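Local coordinates for protein amine Dehydrogenase (Pseudomonas putida, PDB 1JMX) that probably oxidises primary amines as part of a quinohemoprotein amine dehydrogenase, of which this chain is the beta-propeller subunit, at residues P206-R218 / A229-K241. Numbering follows the deposited sequence.
Sequences PRHEFSMLYTIAR and ADLLYGYLSVDLK
Glu209 OE1 has two partners: Tyr235 OH, from strand 230-239, donates to it at 2.8 Å, and Arg207 NH1, from its own segment, adds a salt bridge with weak hydrogen-bond geometry. The hydroxyl meets OE1 on its anti side, 30° out of the carboxylate plane. With CG anti to the backbone N (chi1 -176°), the Tyr235 ring reaches toward strand 209-218; Leu213 CD2 lies at its edge, 3.9 Å from Tyr235 CD1, and Ser211 CB lies 3.3 Å from Tyr235 OH. A phenylalanine in place of Tyr235 would probably leave Glu209 OE1 without its hydroxyl partner, so that Arg207 alone of the two would hold it. Strands 209-218 and 230-239 form an antiparallel beta hairpin in one blade of the seven-bladed propeller, the sheet continuing into strand 245-250. Midway, Tyr214 folds back over Gly234, whose CA stands 3.7 Å from the centroid of the Tyr214 ring as a CH-pi contact; a CB on Gly234 would collide with Tyr214 CZ. The Tyr214 hydroxyl is hydrogen-bonded to Glu249 in the third strand. On the other face, Thr215 CG2 packs 3.7 Å from the Tyr233 ring centroid, while Tyr233 OH accepts a hydrogen bond from the backbone N of Tyr257. Near the loop that joins the strands, Arg218 NH1 lies 3.0 Å from Asp230 OD2 in a salt bridge of weak hydrogen-bond geometry, and Leu232 CD1 rests over one face of the guanidinium, toward its rim.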
loop_
_atom_site.group_PDB
_atom_site.type_symbol
_atom_site.label_atom_id
_atom_site.label_comp_id
_atom_site.label_asym_id
_atom_site.label_seq_id
_atom_site.Cartn_x
_atom_site.Cartn_y
_atom_site.Cartn_z
ATOM N N PRO B 206 -27.160 -21.955 -12.477
ATOM C CA PRO B 206 -28.110 -22.958 -12.980
ATOM C C PRO B 206 -27.582 -24.404 -12.956
ATOM O O PRO B 206 -28.370 -25.352 -12.879
ATOM C CB PRO B 206 -28.383 -22.475 -14.410
ATOM C CG PRO B 206 -28.315 -20.984 -14.265
ATOM C CD PRO B 206 -27.073 -20.810 -13.410
ATOM N N ARG B 207 -26.258 -24.567 -12.994
ATOM C CA ARG B 207 -25.637 -25.897 -12.978
ATOM C C ARG B 207 -25.591 -26.553 -11.587
ATOM O O ARG B 207 -25.189 -27.709 -11.464
ATOM C CB ARG B 207 -24.223 -25.850 -13.580
ATOM C CG ARG B 207 -24.134 -25.159 -14.949
ATOM C CD ARG B 207 -22.827 -25.490 -15.681
ATOM N NE ARG B 207 -22.813 -26.876 -16.154
ATOM C CZ ARG B 207 -21.894 -27.784 -15.821
ATOM N NH1 ARG B 207 -20.896 -27.461 -15.012
ATOM N NH2 ARG B 207 -21.977 -29.026 -16.290
ATOM N N HIS B 208 -25.969 -25.813 -10.544
ATOM C CA HIS B 208 -25.990 -26.340 -9.174
ATOM C C HIS B 208 -24.647 -26.932 -8.759
ATOM O O HIS B 208 -24.553 -28.089 -8.352
ATOM C CB HIS B 208 -27.088 -27.400 -9.050
ATOM C CG HIS B 208 -27.605 -27.586 -7.658
ATOM N ND1 HIS B 208 -27.881 -28.831 -7.131
ATOM C CD2 HIS B 208 -27.953 -26.689 -6.705
ATOM C CE1 HIS B 208 -28.382 -28.693 -5.917
ATOM N NE2 HIS B 208 -28.437 -27.403 -5.633
ATOM N N GLU B 209 -23.598 -26.138 -8.904
ATOM C CA GLU B 209 -22.267 -26.569 -8.529
ATOM C C GLU B 209 -21.521 -25.428 -7.847
ATOM O O GLU B 209 -21.899 -24.260 -7.972
ATOM C CB GLU B 209 -21.489 -27.101 -9.745
ATOM C CG GLU B 209 -21.249 -26.093 -10.856
ATOM C CD GLU B 209 -20.550 -26.685 -12.092
ATOM O OE1 GLU B 209 -20.071 -25.884 -12.927
ATOM O OE2 GLU B 209 -20.477 -27.928 -12.244
ATOM N N PHE B 210 -20.555 -25.812 -7.017
ATOM C CA PHE B 210 -19.700 -24.889 -6.284
ATOM C C PHE B 210 -18.454 -24.794 -7.153
ATOM O O PHE B 210 -17.653 -25.724 -7.219
ATOM C CB PHE B 210 -19.364 -25.471 -4.903
ATOM C CG PHE B 210 -18.483 -24.588 -4.043
ATOM C CD1 PHE B 210 -18.312 -23.233 -4.325
ATOM C CD2 PHE B 210 -17.824 -25.124 -2.937
ATOM C CE1 PHE B 210 -17.498 -22.432 -3.523
ATOM C CE2 PHE B 210 -17.003 -24.328 -2.122
ATOM C CZ PHE B 210 -16.841 -22.982 -2.419
ATOM N N SER B 211 -18.318 -23.677 -7.850
ATOM C CA SER B 211 -17.189 -23.492 -8.742
ATOM C C SER B 211 -16.336 -22.289 -8.388
ATOM O O SER B 211 -16.829 -21.295 -7.853
ATOM C CB SER B 211 -17.680 -23.368 -10.183
ATOM O OG SER B 211 -18.429 -22.181 -10.363
ATOM N N MET B 212 -15.046 -22.404 -8.683
ATOM C CA MET B 212 -14.086 -21.341 -8.432
ATOM C C MET B 212 -12.991 -21.431 -9.477
ATOM O O MET B 212 -12.721 -22.512 -9.992
ATOM C CB MET B 212 -13.443 -21.497 -7.052
ATOM C CG MET B 212 -14.398 -21.417 -5.883
ATOM S SD MET B 212 -13.534 -21.264 -4.328
ATOM C CE MET B 212 -12.793 -22.873 -4.187
ATOM N N LEU B 213 -12.404 -20.290 -9.834
ATOM C CA LEU B 213 -11.289 -20.276 -10.774
ATOM C C LEU B 213 -10.020 -20.339 -9.926
ATOM O O LEU B 213 -10.033 -20.026 -8.727
ATOM C CB LEU B 213 -11.250 -18.988 -11.599
ATOM C CG LEU B 213 -12.354 -18.588 -12.578
ATOM C CD1 LEU B 213 -11.916 -17.318 -13.272
ATOM C CD2 LEU B 213 -12.618 -19.683 -13.588
ATOM N N TYR B 214 -8.937 -20.780 -10.545
ATOM C CA TYR B 214 -7.651 -20.850 -9.882
ATOM C C TYR B 214 -6.571 -20.685 -10.937
ATOM O O TYR B 214 -6.861 -20.737 -12.131
ATOM C CB TYR B 214 -7.480 -22.179 -9.123
ATOM C CG TYR B 214 -7.431 -23.432 -9.973
ATOM C CD1 TYR B 214 -6.230 -23.881 -10.525
ATOM C CD2 TYR B 214 -8.584 -24.195 -10.192
ATOM C CE1 TYR B 214 -6.175 -25.060 -11.271
ATOM C CE2 TYR B 214 -8.539 -25.379 -10.944
ATOM C CZ TYR B 214 -7.330 -25.798 -11.475
ATOM O OH TYR B 214 -7.280 -26.950 -12.205
ATOM N N THR B 215 -5.352 -20.387 -10.500
ATOM C CA THR B 215 -4.228 -20.261 -11.416
ATOM C C THR B 215 -3.208 -21.263 -10.922
ATOM O O THR B 215 -3.204 -21.621 -9.742
ATOM C CB THR B 215 -3.592 -18.843 -11.428
ATOM O OG1 THR B 215 -3.076 -18.524 -10.132
ATOM C CG2 THR B 215 -4.602 -17.789 -11.854
ATOM N N ILE B 216 -2.376 -21.759 -11.825
ATOM C CA ILE B 216 -1.357 -22.726 -11.443
ATOM C C ILE B 216 -0.179 -22.607 -12.393
ATOM O O ILE B 216 -0.352 -22.260 -13.560
ATOM C CB ILE B 216 -1.917 -24.181 -11.437
ATOM C CG1 ILE B 216 -0.951 -25.110 -10.700
ATOM C CG2 ILE B 216 -2.189 -24.666 -12.864
ATOM C CD1 ILE B 216 -1.442 -26.520 -10.535
ATOM N N ALA B 217 1.021 -22.828 -11.869
ATOM C CA ALA B 217 2.238 -22.750 -12.670
ATOM C C ALA B 217 2.658 -24.134 -13.139
ATOM O O ALA B 217 2.770 -25.057 -12.336
ATOM C CB ALA B 217 3.359 -22.115 -11.858
ATOM N N ARG B 218 2.844 -24.297 -14.444
ATOM C CA ARG B 218 3.272 -25.584 -14.954
ATOM C C ARG B 218 4.743 -25.449 -15.277
ATOM O O ARG B 218 5.119 -24.750 -16.215
ATOM C CB ARG B 218 2.509 -25.992 -16.208
ATOM C CG ARG B 218 2.910 -27.387 -16.657
ATOM C CD ARG B 218 2.880 -27.566 -18.165
ATOM N NE ARG B 218 1.534 -27.448 -18.714
ATOM C CZ ARG B 218 1.173 -26.543 -19.625
ATOM N NH1 ARG B 218 2.068 -25.669 -20.101
ATOM N NH2 ARG B 218 -0.096 -26.488 -20.035
ATOM N N ALA B 229 8.170 -21.184 -15.488
ATOM C CA ALA B 229 6.911 -21.839 -15.188
ATOM C C ALA B 229 5.832 -21.154 -16.030
ATOM O O ALA B 229 5.806 -19.927 -16.156
ATOM C CB ALA B 229 6.595 -21.714 -13.710
ATOM N N ASP B 230 4.964 -21.963 -16.623
ATOM C CA ASP B 230 3.882 -21.486 -17.477
ATOM C C ASP B 230 2.588 -21.234 -16.692
ATOM O O ASP B 230 2.004 -22.157 -16.116
ATOM C CB ASP B 230 3.633 -22.530 -18.573
ATOM C CG ASP B 230 2.931 -21.959 -19.783
ATOM O OD1 ASP B 230 2.975 -20.720 -19.968
ATOM O OD2 ASP B 230 2.350 -22.755 -20.562
ATOM N N LEU B 231 2.118 -19.993 -16.717
ATOM C CA LEU B 231 0.900 -19.631 -16.006
ATOM C C LEU B 231 -0.374 -20.058 -16.710
ATOM O O LEU B 231 -0.622 -19.668 -17.842
ATOM C CB LEU B 231 0.862 -18.129 -15.719
ATOM C CG LEU B 231 1.620 -17.669 -14.470
ATOM C CD1 LEU B 231 1.450 -16.157 -14.283
ATOM C CD2 LEU B 231 1.099 -18.423 -13.237
ATOM N N LEU B 232 -1.203 -20.819 -16.001
ATOM C CA LEU B 232 -2.463 -21.317 -16.542
ATOM C C LEU B 232 -3.657 -20.974 -15.647
ATOM O O LEU B 232 -3.510 -20.778 -14.439
ATOM C CB LEU B 232 -2.401 -22.843 -16.673
ATOM C CG LEU B 232 -1.276 -23.466 -17.495
ATOM C CD1 LEU B 232 -1.072 -24.904 -17.077
ATOM C CD2 LEU B 232 -1.603 -23.374 -18.980
ATOM N N TYR B 233 -4.835 -20.882 -16.254
ATOM C CA TYR B 233 -6.056 -20.643 -15.502
ATOM C C TYR B 233 -6.804 -21.965 -15.487
ATOM O O TYR B 233 -6.812 -22.704 -16.473
ATOM C CB TYR B 233 -6.928 -19.565 -16.139
ATOM C CG TYR B 233 -7.027 -18.308 -15.297
ATOM C CD1 TYR B 233 -6.404 -17.132 -15.703
ATOM C CD2 TYR B 233 -7.705 -18.305 -14.076
ATOM C CE1 TYR B 233 -6.445 -15.992 -14.921
ATOM C CE2 TYR B 233 -7.748 -17.160 -13.281
ATOM C CZ TYR B 233 -7.112 -16.009 -13.712
ATOM O OH TYR B 233 -7.107 -14.875 -12.938
ATOM N N GLY B 234 -7.381 -22.283 -14.341
ATOM C CA GLY B 234 -8.120 -23.513 -14.210
ATOM C C GLY B 234 -9.506 -23.265 -13.661
ATOM O O GLY B 234 -9.852 -22.159 -13.231
ATOM N N TYR B 235 -10.297 -24.325 -13.677
ATOM C CA TYR B 235 -11.657 -24.299 -13.196
ATOM C C TYR B 235 -11.821 -25.524 -12.312
ATOM O O TYR B 235 -11.444 -26.639 -12.681
ATOM C CB TYR B 235 -12.619 -24.392 -14.373
ATOM C CG TYR B 235 -14.074 -24.285 -14.013
ATOM C CD1 TYR B 235 -14.651 -23.047 -13.756
ATOM C CD2 TYR B 235 -14.899 -25.406 -14.023
ATOM C CE1 TYR B 235 -16.016 -22.920 -13.535
ATOM C CE2 TYR B 235 -16.271 -25.289 -13.800
ATOM C CZ TYR B 235 -16.821 -24.043 -13.565
ATOM O OH TYR B 235 -18.182 -23.894 -13.415
ATOM N N LEU B 236 -12.348 -25.289 -11.123
ATOM C CA LEU B 236 -12.590 -26.336 -10.152
ATOM C C LEU B 236 -14.096 -26.342 -9.947
ATOM O O LEU B 236 -14.749 -25.319 -10.126
ATOM C CB LEU B 236 -11.830 -25.988 -8.868
ATOM C CG LEU B 236 -12.237 -26.348 -7.438
ATOM C CD1 LEU B 236 -11.048 -26.027 -6.528
ATOM C CD2 LEU B 236 -13.472 -25.572 -6.983
ATOM N N SER B 237 -14.663 -27.496 -9.630
ATOM C CA SER B 237 -16.095 -27.562 -9.401
ATOM C C SER B 237 -16.506 -28.747 -8.535
ATOM O O SER B 237 -15.879 -29.806 -8.561
ATOM C CB SER B 237 -16.866 -27.579 -10.725
ATOM O OG SER B 237 -16.685 -28.799 -11.418
ATOM N N VAL B 238 -17.529 -28.521 -7.717
ATOM C CA VAL B 238 -18.076 -29.551 -6.853
ATOM C C VAL B 238 -19.552 -29.630 -7.198
ATOM O O VAL B 238 -20.281 -28.658 -7.037
ATOM C CB VAL B 238 -17.926 -29.203 -5.352
ATOM C CG1 VAL B 238 -18.416 -30.369 -4.498
ATOM C CG2 VAL B 238 -16.476 -28.869 -5.017
ATOM N N ASP B 239 -19.970 -30.768 -7.739
ATOM C CA ASP B 239 -21.367 -30.983 -8.106
ATOM C C ASP B 239 -22.136 -31.119 -6.793
ATOM O O ASP B 239 -21.889 -32.041 -6.013
ATOM C CB ASP B 239 -21.496 -32.264 -8.938
ATOM C CG ASP B 239 -22.807 -32.342 -9.695
ATOM O OD1 ASP B 239 -23.877 -32.273 -9.059
ATOM O OD2 ASP B 239 -22.762 -32.465 -10.938
ATOM N N LEU B 240 -23.047 -30.186 -6.535
ATOM C CA LEU B 240 -23.798 -30.210 -5.289
ATOM C C LEU B 240 -24.867 -31.294 -5.179
ATOM O O LEU B 240 -25.443 -31.490 -4.115
ATOM C CB LEU B 240 -24.380 -28.831 -4.990
ATOM C CG LEU B 240 -23.345 -27.721 -4.791
ATOM C CD1 LEU B 240 -24.058 -26.444 -4.411
ATOM C CD2 LEU B 240 -22.338 -28.100 -3.715
ATOM N N LYS B 241 -25.117 -32.005 -6.274
ATOM C CA LYS B 241 -26.099 -33.085 -6.282
ATOM C C LYS B 241 -25.433 -34.419 -5.940
ATOM O O LYS B 241 -25.845 -35.125 -5.015
ATOM C CB LYS B 241 -26.770 -33.191 -7.663
ATOM C CG LYS B 241 -27.646 -31.994 -8.018
ATOM C CD LYS B 241 -28.060 -31.958 -9.495
ATOM C CE LYS B 241 -26.891 -31.546 -10.420
ATOM N NZ LYS B 241 -26.262 -30.214 -10.080
#